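Local coordinates for CARDB domain-containing protein (Pyrococcus furiosus, PDB 3IDU) that is of unknown function but binds two manganese ions through its CARDB domain, an all-beta module cut from a longer archaeal protein, at residues P17-E22 with I47-T52; I92-D97 with N110-D115. All blocks are in the same frame, centred on the assembly; numbering follows the deposited sequence.

How the interactions relate
From the N terminus, residues 17-22 lead into strand 19-24, the edge of the three-stranded sheet. Interaction 1 joins them to 47-52, at the start of strand 49-58 in the other sheet, and so closes a loop that runs out along strand 19-24, through 28-29 of the five-stranded sheet, and back along 35-43. Interaction 2 opens only later in the chain, without nesting or crossing: 92-97 pairs with 110-115, enclosing the strandless loop 98-109 that supplies all the remaining protein ligands of the metals. Interaction 1 therefore packs sheet on sheet, while interaction 2 builds one sheet. They meet at manganese C, bound by Asp18, Leu19 and Asn110, and at Thr52, which touches Asp97.

Interaction 1. Residues P17-E22 with I47-T52; sequences PDLTVE and IGVPST. With MN (manganese (II) ion), chain C.
Two beta-sheets of the CARDB domain, a member of the E-set clan of beta-sandwich folds, face each other here at one end of the sandwich. Residues 17-22 run into strand 19-24 of the three-stranded sheet, and 47-52 enter strand 49-58 of the five-stranded one. The tight part lies around Pro17, Leu19 and Val49. Pro17 CB sits 3.1 Å from Ile47 O, the closest approach of the two segments. The ring also crosses Val49 at about a right angle, its CB 3.6 Å from Val49 CG2. That same methyl, anti to the carbonyl carbon, meets Leu19 CD2 tip to tip at 3.9 Å, so one branch of Val49 serves both neighbours. A compact branched valine suits this spot, and the rigid, puckered proline ring offers CB and CG to its methyl with no side-chain rotation to lose. The adhesion is apolar, and Leu19 is further covered by Leu70 and Val96.

The looser side is the Ile47 side chain. Its CB lies 3.9 Å from Pro17 CD, but the rest leads away from the proline, and the residue is exposed. Asn43 bridges the two segments with one amide: its ND2 is hydrogen-bonded to Ile47 O, and its OD1 accepts from Asp18 N.

While the Leu19 side chain packs on Val49 and Thr52, its backbone O binds manganese C at 2.2 Å. Asp18, with CG anti to the backbone N (chi1 -174°), brings OD1 to the same ion at 2.3 Å, where Glu104, Asn106, Asn109 and Asn110 complete the site. The leucine's other branch ends against a threonine, Leu19 CD1 lying 3.9 Å from Thr52 OG1.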
loop_
_atom_site.group_PDB
_atom_site.type_symbol
_atom_site.label_atom_id
_atom_site.label_comp_id
_atom_site.label_asym_id
_atom_site.label_seq_id
_atom_site.Cartn_x
_atom_site.Cartn_y
_atom_site.Cartn_z
ATOM N N PRO A 17 -7.160 -15.783 -0.134
ATOM C CA PRO A 17 -6.722 -14.578 0.562
ATOM C C PRO A 17 -7.117 -13.429 -0.370
ATOM O O PRO A 17 -7.595 -13.670 -1.478
ATOM C CB PRO A 17 -5.200 -14.759 0.647
ATOM C CG PRO A 17 -4.878 -15.516 -0.608
ATOM C CD PRO A 17 -6.023 -16.522 -0.712
ATOM N N ASP A 18 -6.974 -12.192 0.088
ATOM C CA ASP A 18 -7.230 -11.042 -0.772
ATOM C C ASP A 18 -6.426 -9.885 -0.235
ATOM O O ASP A 18 -6.783 -9.255 0.758
ATOM C CB ASP A 18 -8.704 -10.627 -0.857
ATOM C CG ASP A 18 -8.914 -9.507 -1.878
ATOM O OD1 ASP A 18 -7.928 -9.161 -2.564
ATOM O OD2 ASP A 18 -10.037 -8.973 -2.010
ATOM N N LEU A 19 -5.323 -9.626 -0.911
ATOM C CA LEU A 19 -4.421 -8.565 -0.533
ATOM C C LEU A 19 -4.882 -7.222 -1.062
ATOM O O LEU A 19 -5.345 -7.116 -2.191
ATOM C CB LEU A 19 -3.037 -8.883 -1.082
ATOM C CG LEU A 19 -2.455 -10.192 -0.559
ATOM C CD1 LEU A 19 -1.290 -10.638 -1.430
ATOM C CD2 LEU A 19 -2.006 -9.993 0.882
ATOM N N THR A 20 -4.746 -6.192 -0.238
ATOM C CA THR A 20 -5.125 -4.850 -0.643
ATOM C C THR A 20 -4.144 -3.865 -0.018
ATOM O O THR A 20 -3.486 -4.182 0.973
ATOM C CB THR A 20 -6.555 -4.499 -0.185
ATOM O OG1 THR A 20 -7.018 -3.354 -0.915
ATOM C CG2 THR A 20 -6.571 -4.180 1.296
ATOM N N VAL A 21 -4.046 -2.676 -0.597
ATOM C CA VAL A 21 -3.143 -1.653 -0.080
ATOM C C VAL A 21 -3.777 -0.269 -0.123
ATOM O O VAL A 21 -4.600 0.029 -0.990
ATOM C CB VAL A 21 -1.824 -1.591 -0.883
ATOM C CG1 VAL A 21 -1.001 -2.836 -0.643
ATOM C CG2 VAL A 21 -2.128 -1.423 -2.365
ATOM N N GLU A 22 -3.375 0.572 0.825
ATOM C CA GLU A 22 -3.870 1.937 0.915
ATOM C C GLU A 22 -2.739 2.786 1.483
ATOM O O GLU A 22 -1.998 2.337 2.358
ATOM C CB GLU A 22 -5.078 2.016 1.851
ATOM C CG GLU A 22 -6.034 3.152 1.525
ATOM C CD GLU A 22 -6.946 3.508 2.688
ATOM O OE1 GLU A 22 -7.369 2.592 3.419
ATOM O OE2 GLU A 22 -7.244 4.706 2.862
ATOM N N ILE A 47 -7.685 -17.107 4.101
ATOM C CA ILE A 47 -6.464 -17.893 3.969
ATOM C C ILE A 47 -5.306 -16.920 4.124
ATOM O O ILE A 47 -5.348 -15.815 3.588
ATOM C CB ILE A 47 -6.378 -18.577 2.591
ATOM C CG1 ILE A 47 -7.560 -19.528 2.413
ATOM C CG2 ILE A 47 -5.058 -19.321 2.461
ATOM C CD1 ILE A 47 -7.602 -20.663 3.415
ATOM N N GLY A 48 -4.287 -17.321 4.875
ATOM C CA GLY A 48 -3.152 -16.443 5.086
ATOM C C GLY A 48 -2.179 -16.370 3.923
ATOM O O GLY A 48 -2.250 -17.156 2.972
ATOM N N VAL A 49 -1.266 -15.407 4.012
ATOM C CA VAL A 49 -0.244 -15.184 3.005
ATOM C C VAL A 49 1.105 -15.167 3.706
ATOM O O VAL A 49 1.494 -14.163 4.292
ATOM C CB VAL A 49 -0.455 -13.836 2.289
ATOM C CG1 VAL A 49 0.654 -13.607 1.276
ATOM C CG2 VAL A 49 -1.826 -13.838 1.596
ATOM N N PRO A 50 1.831 -16.293 3.667
ATOM C CA PRO A 50 3.145 -16.409 4.306
ATOM C C PRO A 50 4.164 -15.382 3.838
ATOM O O PRO A 50 4.994 -14.918 4.621
ATOM C CB PRO A 50 3.569 -17.837 3.961
ATOM C CG PRO A 50 2.263 -18.564 3.889
ATOM C CD PRO A 50 1.385 -17.592 3.133
ATOM N N SER A 51 4.101 -15.017 2.562
ATOM C CA SER A 51 5.056 -14.059 2.026
ATOM C C SER A 51 4.611 -13.385 0.734
ATOM O O SER A 51 4.222 -14.050 -0.220
ATOM C CB SER A 51 6.400 -14.753 1.772
ATOM O OG SER A 51 7.387 -13.817 1.357
ATOM N N THR A 52 4.661 -12.058 0.718
ATOM C CA THR A 52 4.323 -11.297 -0.473
ATOM C C THR A 52 5.091 -9.989 -0.426
ATOM O O THR A 52 5.497 -9.525 0.643
ATOM C CB THR A 52 2.812 -11.002 -0.599
ATOM O OG1 THR A 52 2.545 -10.465 -1.905
ATOM C CG2 THR A 52 2.367 -9.995 0.445
HETATM MN MN MN C . -6.291 -8.177 -3.923
#

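Interaction 2. Residues I92-D97 with N110-D115; sequences INATVD and NVATFD. With MN (manganese (II) ion), chain C; MN (manganese (II) ion), chain D.
With chi1 at -71°, Asn110 sets CG beside its backbone N and anti to its carbonyl carbon, while Asp97, at -172°, holds CG anti to the backbone N; each group thus reaches a manganese ion at the end of a beta-hairpin. Its strands, 92-96 and 111-115, are adjacent and antiparallel in the five-stranded sheet. Ile92 with Phe114 and Ala94 with Ala112 form hydrogen-bonded pairs, and the bond from Ala112 N to Ala94 O is the straightest, 2.8 Å and 168° at the hydrogen.

The small alanines touch CB to CB at 4.0 Å on the face shared with Ile92 and Phe114, where Ile23 of the other sheet packs on Ala94 and Ile92. On the other face Asn93 and Thr113 lie side by side. Asn93 ND2 bends back to Ala112 O at 3.1 Å, joining Ala94 N as a second donor; both reach that oxygen from outside its carbonyl plane.

Past the last bridge, asparagine continues the pairing with both backbone and side chain. Asn110 O accepts from Val96 N, and Asn110 ND2 donates to Val96 O at 3.0 Å, with that oxygen in the amide plane. The amide is held at both ends, since OD1 binds manganese C at 2.2 Å. Asp97 OD2 binds manganese D at 2.3 Å while its OD1 is hydrogen-bonded to Thr101 N, and water 1, another ligand of that ion, donates to Asp97 O. Coordination probably polarises the Asn110 amide, making its N-H a stronger donor and coupling metal binding to the hairpin's hydrogen bonds.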
loop_
_atom_site.group_PDB
_atom_site.type_symbol
_atom_site.label_atom_id
_atom_site.label_comp_id
_atom_site.label_asym_id
_atom_site.label_seq_id
_atom_site.Cartn_x
_atom_site.Cartn_y
_atom_site.Cartn_z
ATOM N N ILE A 92 2.193 9.009 -5.647
ATOM C CA ILE A 92 2.735 7.885 -4.891
ATOM C C ILE A 92 1.883 6.658 -5.201
ATOM O O ILE A 92 0.656 6.720 -5.150
ATOM C CB ILE A 92 2.687 8.129 -3.352
ATOM C CG1 ILE A 92 3.613 9.286 -2.958
ATOM C CG2 ILE A 92 3.169 6.885 -2.609
ATOM C CD1 ILE A 92 3.266 10.611 -3.577
ATOM N N ASN A 93 2.536 5.553 -5.545
ATOM C CA ASN A 93 1.834 4.316 -5.827
ATOM C C ASN A 93 2.336 3.264 -4.860
ATOM O O ASN A 93 3.508 3.253 -4.493
ATOM C CB ASN A 93 2.091 3.820 -7.261
ATOM C CG ASN A 93 1.255 4.547 -8.302
ATOM O OD1 ASN A 93 1.789 5.217 -9.182
ATOM N ND2 ASN A 93 -0.063 4.410 -8.206
ATOM N N ALA A 94 1.435 2.389 -4.434
ATOM C CA ALA A 94 1.797 1.306 -3.541
ATOM C C ALA A 94 1.194 0.059 -4.162
ATOM O O ALA A 94 0.057 0.081 -4.634
ATOM C CB ALA A 94 1.226 1.545 -2.151
ATOM N N THR A 95 1.960 -1.022 -4.195
ATOM C CA THR A 95 1.461 -2.261 -4.772
ATOM C C THR A 95 1.766 -3.445 -3.874
ATOM O O THR A 95 2.745 -3.439 -3.128
ATOM C CB THR A 95 2.104 -2.555 -6.145
ATOM O OG1 THR A 95 3.481 -2.916 -5.962
ATOM C CG2 THR A 95 2.031 -1.329 -7.046
ATOM N N VAL A 96 0.919 -4.462 -3.948
ATOM C CA VAL A 96 1.139 -5.674 -3.180
ATOM C C VAL A 96 0.947 -6.835 -4.157
ATOM O O VAL A 96 0.034 -6.827 -4.981
ATOM C CB VAL A 96 0.191 -5.762 -1.959
ATOM C CG1 VAL A 96 -1.263 -5.746 -2.403
ATOM C CG2 VAL A 96 0.499 -7.019 -1.158
ATOM N N ASP A 97 1.841 -7.815 -4.067
ATOM C CA ASP A 97 1.853 -8.963 -4.965
ATOM C C ASP A 97 1.789 -8.507 -6.414
ATOM O O ASP A 97 0.999 -9.019 -7.207
ATOM C CB ASP A 97 0.703 -9.936 -4.702
ATOM C CG ASP A 97 0.846 -11.211 -5.518
ATOM O OD1 ASP A 97 2.004 -11.609 -5.763
ATOM O OD2 ASP A 97 -0.173 -11.822 -5.905
ATOM N N ASN A 110 -5.085 -4.358 -5.698
ATOM C CA ASN A 110 -3.716 -4.501 -5.215
ATOM C C ASN A 110 -2.855 -3.275 -5.475
ATOM O O ASN A 110 -1.648 -3.310 -5.245
ATOM C CB ASN A 110 -3.066 -5.724 -5.868
ATOM C CG ASN A 110 -3.631 -7.028 -5.353
ATOM O OD1 ASN A 110 -4.844 -7.204 -5.275
ATOM N ND2 ASN A 110 -2.751 -7.957 -5.009
ATOM N N VAL A 111 -3.462 -2.191 -5.947
ATOM C CA VAL A 111 -2.708 -0.974 -6.232
ATOM C C VAL A 111 -3.359 0.265 -5.626
ATOM O O VAL A 111 -4.568 0.468 -5.757
ATOM C CB VAL A 111 -2.571 -0.757 -7.754
ATOM C CG1 VAL A 111 -1.796 0.523 -8.028
ATOM C CG2 VAL A 111 -1.871 -1.948 -8.392
ATOM N N ALA A 112 -2.546 1.085 -4.965
ATOM C CA ALA A 112 -3.005 2.320 -4.346
ATOM C C ALA A 112 -2.365 3.510 -5.057
ATOM O O ALA A 112 -1.233 3.427 -5.549
ATOM C CB ALA A 112 -2.635 2.340 -2.865
ATOM N N THR A 113 -3.099 4.614 -5.117
ATOM C CA THR A 113 -2.611 5.829 -5.753
ATOM C C THR A 113 -2.853 6.975 -4.781
ATOM O O THR A 113 -3.948 7.116 -4.239
ATOM C CB THR A 113 -3.353 6.097 -7.079
ATOM O OG1 THR A 113 -3.249 4.942 -7.920
ATOM C CG2 THR A 113 -2.745 7.293 -7.802
ATOM N N PHE A 114 -1.823 7.776 -4.549
ATOM C CA PHE A 114 -1.921 8.896 -3.629
ATOM C C PHE A 114 -1.093 10.050 -4.179
ATOM O O PHE A 114 0.104 9.909 -4.429
ATOM C CB PHE A 114 -1.410 8.465 -2.250
ATOM C CG PHE A 114 -1.765 9.410 -1.141
ATOM C CD1 PHE A 114 -1.062 10.597 -0.967
ATOM C CD2 PHE A 114 -2.818 9.119 -0.278
ATOM C CE1 PHE A 114 -1.399 11.485 0.051
ATOM C CE2 PHE A 114 -3.166 10.001 0.746
ATOM C CZ PHE A 114 -2.454 11.187 0.910
ATOM N N ASP A 115 -1.746 11.189 -4.376
ATOM C CA ASP A 115 -1.093 12.375 -4.911
ATOM C C ASP A 115 -0.625 13.326 -3.811
ATOM O O ASP A 115 -1.360 13.613 -2.866
ATOM C CB ASP A 115 -2.056 13.078 -5.869
ATOM C CG ASP A 115 -2.357 12.238 -7.099
ATOM O OD1 ASP A 115 -3.540 12.132 -7.491
ATOM O OD2 ASP A 115 -1.402 11.676 -7.682
HETATM MN MN MN C . -6.291 -8.177 -3.923
HETATM MN MN MN D . -2.353 -11.786 -6.507
HETATM O O HOH W 1 -1.521 -9.852 -7.511
#